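Local coordinates for periplasmic binding protein component of an ABC type zinc uptake transporter (Synechocystis sp., PDB 1PQ4) that probably captures zinc in the periplasm and delivers it to an ABC-type uptake transporter, at residues Gln13-Arg25 with Asn159-Glu173. Residues are numbered along the deposited sequence; the frame is centred on the assembly and turned at random.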
loop_
_atom_site.group_PDB
_atom_site.type_symbol
_atom_site.label_atom_id
_atom_site.label_comp_id
_atom_site.label_asym_id
_atom_site.label_seq_id
_atom_site.Cartn_x
_atom_site.Cartn_y
_atom_site.Cartn_z
ATOM N N GLN A 13 -3.886 3.198 8.979
ATOM C CA GLN A 13 -4.589 3.972 9.980
ATOM C C GLN A 13 -6.005 4.194 9.452
ATOM O O GLN A 13 -6.954 4.305 10.220
ATOM C CB GLN A 13 -3.870 5.323 10.172
ATOM C CG GLN A 13 -4.550 6.252 11.131
ATOM C CD GLN A 13 -5.456 7.244 10.450
ATOM O OE1 GLN A 13 -6.353 7.812 11.074
ATOM N NE2 GLN A 13 -5.236 7.467 9.184
ATOM N N TYR A 14 -6.115 4.335 8.131
ATOM C CA TYR A 14 -7.421 4.525 7.506
ATOM C C TYR A 14 -8.301 3.258 7.792
ATOM O O TYR A 14 -9.470 3.358 8.162
ATOM C CB TYR A 14 -7.233 4.689 5.999
ATOM C CG TYR A 14 -8.515 4.920 5.221
ATOM C CD1 TYR A 14 -9.037 6.215 5.063
ATOM C CD2 TYR A 14 -9.217 3.852 4.665
ATOM C CE1 TYR A 14 -10.214 6.432 4.375
ATOM C CE2 TYR A 14 -10.435 4.050 3.973
ATOM C CZ TYR A 14 -10.907 5.358 3.842
ATOM O OH TYR A 14 -12.077 5.611 3.202
ATOM N N PHE A 15 -7.718 2.088 7.583
ATOM C CA PHE A 15 -8.431 0.826 7.793
ATOM C C PHE A 15 -8.841 0.739 9.258
ATOM O O PHE A 15 -9.973 0.386 9.578
ATOM C CB PHE A 15 -7.524 -0.352 7.496
ATOM C CG PHE A 15 -6.948 -0.376 6.109
ATOM C CD1 PHE A 15 -5.829 -1.202 5.848
ATOM C CD2 PHE A 15 -7.490 0.373 5.074
ATOM C CE1 PHE A 15 -5.260 -1.271 4.583
ATOM C CE2 PHE A 15 -6.931 0.313 3.768
ATOM C CZ PHE A 15 -5.819 -0.500 3.527
ATOM N N LEU A 16 -7.908 1.036 10.161
ATOM C CA LEU A 16 -8.241 0.959 11.575
ATOM C C LEU A 16 -9.307 1.939 11.996
ATOM O O LEU A 16 -10.156 1.615 12.859
ATOM C CB LEU A 16 -7.005 1.156 12.465
ATOM C CG LEU A 16 -6.270 -0.162 12.788
ATOM C CD1 LEU A 16 -7.115 -1.023 13.733
ATOM C CD2 LEU A 16 -6.036 -0.956 11.481
ATOM N N GLU A 17 -9.226 3.163 11.460
ATOM C CA GLU A 17 -10.251 4.174 11.803
ATOM C C GLU A 17 -11.635 3.681 11.345
ATOM O O GLU A 17 -12.606 3.849 12.048
ATOM C CB GLU A 17 -9.935 5.513 11.117
ATOM C CG GLU A 17 -10.890 6.679 11.468
ATOM C CD GLU A 17 -11.011 6.946 12.965
ATOM O OE1 GLU A 17 -10.047 6.676 13.732
ATOM O OE2 GLU A 17 -12.093 7.448 13.380
ATOM N N LYS A 18 -11.714 3.095 10.164
ATOM C CA LYS A 18 -12.995 2.611 9.628
ATOM C C LYS A 18 -13.554 1.454 10.474
ATOM O O LYS A 18 -14.752 1.348 10.725
ATOM C CB LYS A 18 -12.785 2.100 8.194
ATOM C CG LYS A 18 -12.635 3.231 7.175
ATOM C CD LYS A 18 -14.037 3.863 6.927
ATOM C CE LYS A 18 -13.964 5.190 6.132
ATOM N NZ LYS A 18 -15.331 5.560 5.620
ATOM N N ILE A 19 -12.658 0.595 10.923
ATOM C CA ILE A 19 -13.092 -0.593 11.677
ATOM C C ILE A 19 -13.323 -0.298 13.143
ATOM O O ILE A 19 -14.300 -0.753 13.749
ATOM C CB ILE A 19 -12.022 -1.681 11.520
ATOM C CG1 ILE A 19 -12.026 -2.191 10.085
ATOM C CG2 ILE A 19 -12.240 -2.836 12.570
ATOM C CD1 ILE A 19 -10.816 -3.036 9.708
ATOM N N GLY A 20 -12.453 0.522 13.715
ATOM C CA GLY A 20 -12.533 0.806 15.149
ATOM C C GLY A 20 -13.170 2.102 15.584
ATOM O O GLY A 20 -13.726 2.178 16.687
ATOM N N GLY A 21 -13.067 3.137 14.748
ATOM C CA GLY A 21 -13.640 4.426 15.113
ATOM C C GLY A 21 -13.072 4.889 16.450
ATOM O O GLY A 21 -11.887 4.756 16.681
ATOM N N ASP A 22 -13.924 5.413 17.330
ATOM C CA ASP A 22 -13.496 5.926 18.629
ATOM C C ASP A 22 -13.027 4.877 19.617
ATOM O O ASP A 22 -12.521 5.220 20.687
ATOM C CB ASP A 22 -14.631 6.714 19.297
ATOM C CG ASP A 22 -14.943 7.984 18.585
ATOM O OD1 ASP A 22 -14.058 8.481 17.847
ATOM O OD2 ASP A 22 -16.077 8.488 18.775
ATOM N N LEU A 23 -13.222 3.601 19.304
ATOM C CA LEU A 23 -12.766 2.544 20.207
ATOM C C LEU A 23 -11.261 2.289 20.149
ATOM O O LEU A 23 -10.745 1.526 20.949
ATOM C CB LEU A 23 -13.476 1.232 19.875
ATOM C CG LEU A 23 -14.999 1.432 19.986
ATOM C CD1 LEU A 23 -15.723 0.208 19.459
ATOM C CD2 LEU A 23 -15.340 1.665 21.472
ATOM N N VAL A 24 -10.579 2.873 19.166
ATOM C CA VAL A 24 -9.136 2.677 19.040
ATOM C C VAL A 24 -8.451 4.053 18.874
ATOM O O VAL A 24 -9.066 5.034 18.481
ATOM C CB VAL A 24 -8.757 1.775 17.796
ATOM C CG1 VAL A 24 -9.415 0.333 17.930
ATOM C CG2 VAL A 24 -9.217 2.410 16.491
ATOM N N ARG A 25 -7.173 4.102 19.204
ATOM C CA ARG A 25 -6.388 5.322 19.072
ATOM C C ARG A 25 -5.169 4.793 18.333
ATOM O O ARG A 25 -4.445 3.923 18.827
ATOM C CB ARG A 25 -6.007 5.846 20.439
ATOM C CG ARG A 25 -5.046 7.011 20.417
ATOM C CD ARG A 25 -4.837 7.410 21.877
ATOM N NE ARG A 25 -6.130 7.678 22.484
ATOM C CZ ARG A 25 -6.599 7.085 23.578
ATOM N NH1 ARG A 25 -5.889 6.160 24.224
ATOM N NH2 ARG A 25 -7.790 7.443 24.020
ATOM N N ASN A 159 -17.116 -4.772 22.837
ATOM C CA ASN A 159 -17.555 -3.957 21.689
ATOM C C ASN A 159 -17.639 -4.740 20.388
ATOM O O ASN A 159 -17.699 -4.173 19.289
ATOM C CB ASN A 159 -16.616 -2.759 21.527
ATOM C CG ASN A 159 -16.703 -1.816 22.677
ATOM O OD1 ASN A 159 -17.757 -1.229 22.935
ATOM N ND2 ASN A 159 -15.590 -1.648 23.388
ATOM N N ARG A 160 -17.664 -6.058 20.523
ATOM C CA ARG A 160 -17.737 -6.926 19.383
ATOM C C ARG A 160 -18.813 -6.503 18.399
ATOM O O ARG A 160 -18.554 -6.455 17.204
ATOM C CB ARG A 160 -18.011 -8.368 19.822
ATOM C CG ARG A 160 -18.229 -9.326 18.653
ATOM C CD ARG A 160 -18.476 -10.785 19.144
ATOM N NE ARG A 160 -17.360 -11.657 18.782
ATOM C CZ ARG A 160 -16.244 -11.808 19.495
ATOM N NH1 ARG A 160 -16.072 -11.156 20.641
ATOM N NH2 ARG A 160 -15.280 -12.601 19.042
ATOM N N ASP A 161 -20.013 -6.185 18.885
ATOM C CA ASP A 161 -21.070 -5.834 17.947
ATOM C C ASP A 161 -20.725 -4.605 17.109
ATOM O O ASP A 161 -21.095 -4.528 15.921
ATOM C CB ASP A 161 -22.388 -5.590 18.681
ATOM C CG ASP A 161 -23.047 -6.895 19.185
ATOM O OD1 ASP A 161 -22.768 -7.977 18.644
ATOM O OD2 ASP A 161 -23.876 -6.826 20.114
ATOM N N GLN A 162 -20.038 -3.641 17.723
ATOM C CA GLN A 162 -19.687 -2.414 17.007
ATOM C C GLN A 162 -18.592 -2.703 15.974
ATOM O O GLN A 162 -18.661 -2.209 14.857
ATOM C CB GLN A 162 -19.241 -1.308 17.983
ATOM C CG GLN A 162 -19.119 0.055 17.330
ATOM C CD GLN A 162 -20.483 0.572 16.834
ATOM O OE1 GLN A 162 -21.408 0.760 17.644
ATOM N NE2 GLN A 162 -20.620 0.793 15.513
ATOM N N TYR A 163 -17.594 -3.507 16.324
ATOM C CA TYR A 163 -16.557 -3.822 15.323
ATOM C C TYR A 163 -17.156 -4.537 14.124
ATOM O O TYR A 163 -16.706 -4.337 12.984
ATOM C CB TYR A 163 -15.470 -4.733 15.903
ATOM C CG TYR A 163 -14.614 -4.083 16.972
ATOM C CD1 TYR A 163 -14.582 -4.603 18.271
ATOM C CD2 TYR A 163 -13.895 -2.909 16.706
ATOM C CE1 TYR A 163 -13.877 -3.979 19.283
ATOM C CE2 TYR A 163 -13.187 -2.273 17.711
ATOM C CZ TYR A 163 -13.180 -2.816 19.008
ATOM O OH TYR A 163 -12.460 -2.223 20.021
ATOM N N GLU A 164 -18.132 -5.425 14.368
ATOM C CA GLU A 164 -18.785 -6.157 13.277
ATOM C C GLU A 164 -19.596 -5.244 12.398
ATOM O O GLU A 164 -19.589 -5.382 11.176
ATOM C CB GLU A 164 -19.770 -7.213 13.815
ATOM C CG GLU A 164 -19.214 -7.999 14.924
ATOM C CD GLU A 164 -19.064 -9.421 14.552
ATOM O OE1 GLU A 164 -18.087 -9.729 13.832
ATOM O OE2 GLU A 164 -19.937 -10.215 14.966
ATOM N N ALA A 165 -20.358 -4.350 13.015
ATOM C CA ALA A 165 -21.152 -3.428 12.204
ATOM C C ALA A 165 -20.183 -2.500 11.429
ATOM O O ALA A 165 -20.401 -2.193 10.219
ATOM C CB ALA A 165 -22.080 -2.578 13.114
ATOM N N ASN A 166 -19.142 -2.020 12.119
ATOM C CA ASN A 166 -18.181 -1.127 11.410
ATOM C C ASN A 166 -17.516 -1.899 10.270
ATOM O O ASN A 166 -17.273 -1.348 9.212
ATOM C CB ASN A 166 -17.060 -0.590 12.317
ATOM C CG ASN A 166 -17.552 0.337 13.395
ATOM O OD1 ASN A 166 -18.678 0.841 13.366
ATOM N ND2 ASN A 166 -16.692 0.594 14.358
ATOM N N LEU A 167 -17.235 -3.188 10.470
ATOM C CA LEU A 167 -16.590 -3.980 9.411
ATOM C C LEU A 167 -17.518 -4.075 8.232
ATOM O O LEU A 167 -17.117 -3.901 7.069
ATOM C CB LEU A 167 -16.323 -5.415 9.899
ATOM C CG LEU A 167 -15.295 -6.432 9.339
ATOM C CD1 LEU A 167 -15.971 -7.775 9.136
ATOM C CD2 LEU A 167 -14.558 -5.990 8.110
ATOM N N ALA A 168 -18.778 -4.378 8.532
ATOM C CA ALA A 168 -19.762 -4.515 7.441
ATOM C C ALA A 168 -19.850 -3.213 6.616
ATOM O O ALA A 168 -19.927 -3.265 5.379
ATOM C CB ALA A 168 -21.177 -4.904 8.028
ATOM N N ALA A 169 -19.851 -2.068 7.307
ATOM C CA ALA A 169 -19.904 -0.780 6.631
ATOM C C ALA A 169 -18.677 -0.636 5.737
ATOM O O ALA A 169 -18.762 -0.280 4.555
ATOM C CB ALA A 169 -19.952 0.380 7.685
ATOM N N PHE A 170 -17.504 -0.913 6.298
ATOM C CA PHE A 170 -16.295 -0.792 5.471
ATOM C C PHE A 170 -16.273 -1.794 4.302
ATOM O O PHE A 170 -15.846 -1.423 3.216
ATOM C CB PHE A 170 -15.042 -0.965 6.366
ATOM C CG PHE A 170 -13.727 -0.654 5.671
ATOM C CD1 PHE A 170 -12.568 -1.317 6.068
ATOM C CD2 PHE A 170 -13.645 0.338 4.692
ATOM C CE1 PHE A 170 -11.345 -0.986 5.491
ATOM C CE2 PHE A 170 -12.462 0.675 4.113
ATOM C CZ PHE A 170 -11.294 0.013 4.508
ATOM N N LEU A 171 -16.712 -3.062 4.476
ATOM C CA LEU A 171 -16.692 -3.985 3.318
ATOM C C LEU A 171 -17.607 -3.488 2.189
ATOM O O LEU A 171 -17.281 -3.624 1.011
ATOM C CB LEU A 171 -17.139 -5.421 3.694
ATOM C CG LEU A 171 -16.193 -6.112 4.713
ATOM C CD1 LEU A 171 -16.839 -7.449 5.239
ATOM C CD2 LEU A 171 -14.802 -6.352 4.027
ATOM N N ALA A 172 -18.758 -2.912 2.544
ATOM C CA ALA A 172 -19.684 -2.412 1.499
ATOM C C ALA A 172 -19.055 -1.208 0.761
ATOM O O ALA A 172 -19.234 -1.037 -0.450
ATOM C CB ALA A 172 -21.029 -2.013 2.170
ATOM N N GLU A 173 -18.369 -0.344 1.509
ATOM C CA GLU A 173 -17.680 0.790 0.907
ATOM C C GLU A 173 -16.613 0.246 -0.037
ATOM O O GLU A 173 -16.385 0.786 -1.117
ATOM C CB GLU A 173 -16.946 1.647 1.959
ATOM C CG GLU A 173 -17.780 2.452 2.931
ATOM C CD GLU A 173 -16.894 3.108 4.019
ATOM O OE1 GLU A 173 -15.878 3.756 3.682
ATOM O OE2 GLU A 173 -17.213 2.969 5.221
HETATM O O HOH W 1 -13.899 3.610 2.296
HETATM O O HOH W 2 -16.787 1.387 8.905
HETATM O O HOH W 3 -16.739 2.567 16.557
#
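Helix 13-20 packs its C-terminal turns against helix 160-173, the axes 8.1 Å apart at closest and their directions 125° apart, with Ile19 and Asn166 nearest in the backbone. Phe170 is the knob: with CG anti to its backbone N (chi1 -171°), its flat apolar ring fills a hole formed by Tyr14, Phe15, Lys18 and Ile19. Lys18 covers one face in a CH-pi contact, CB lying 4.0 Å from the ring centroid, while CD2 of Phe15 comes to the ring edge. Lysine suits this partly exposed border: its methylenes pack on the ring, and a bend at chi2 (-74°) carries NZ to a salt bridge with Glu173 OE1 (2.7 Å), met on the syn side. The amide of Asn166 serves two partners: ND2 donates to Ile19 O (2.8 Å) at the helix end, from above the carbonyl plane, and OD1 accepts from Gln162 NE2. Beyond Gly21, whose positive phi favours glycine, branched Leu23 lays two methyls against Asn159 and packs on Tyr163; Asn159 ND2 and Tyr163 OH both hydrogen-bond to Asp156. The arrangement is a single knob-into-hole contact between crossing helices, joining the first helix of the N-terminal parallel-sheet domain to the long helix characteristic of this solute-binding family's interdomain backbone.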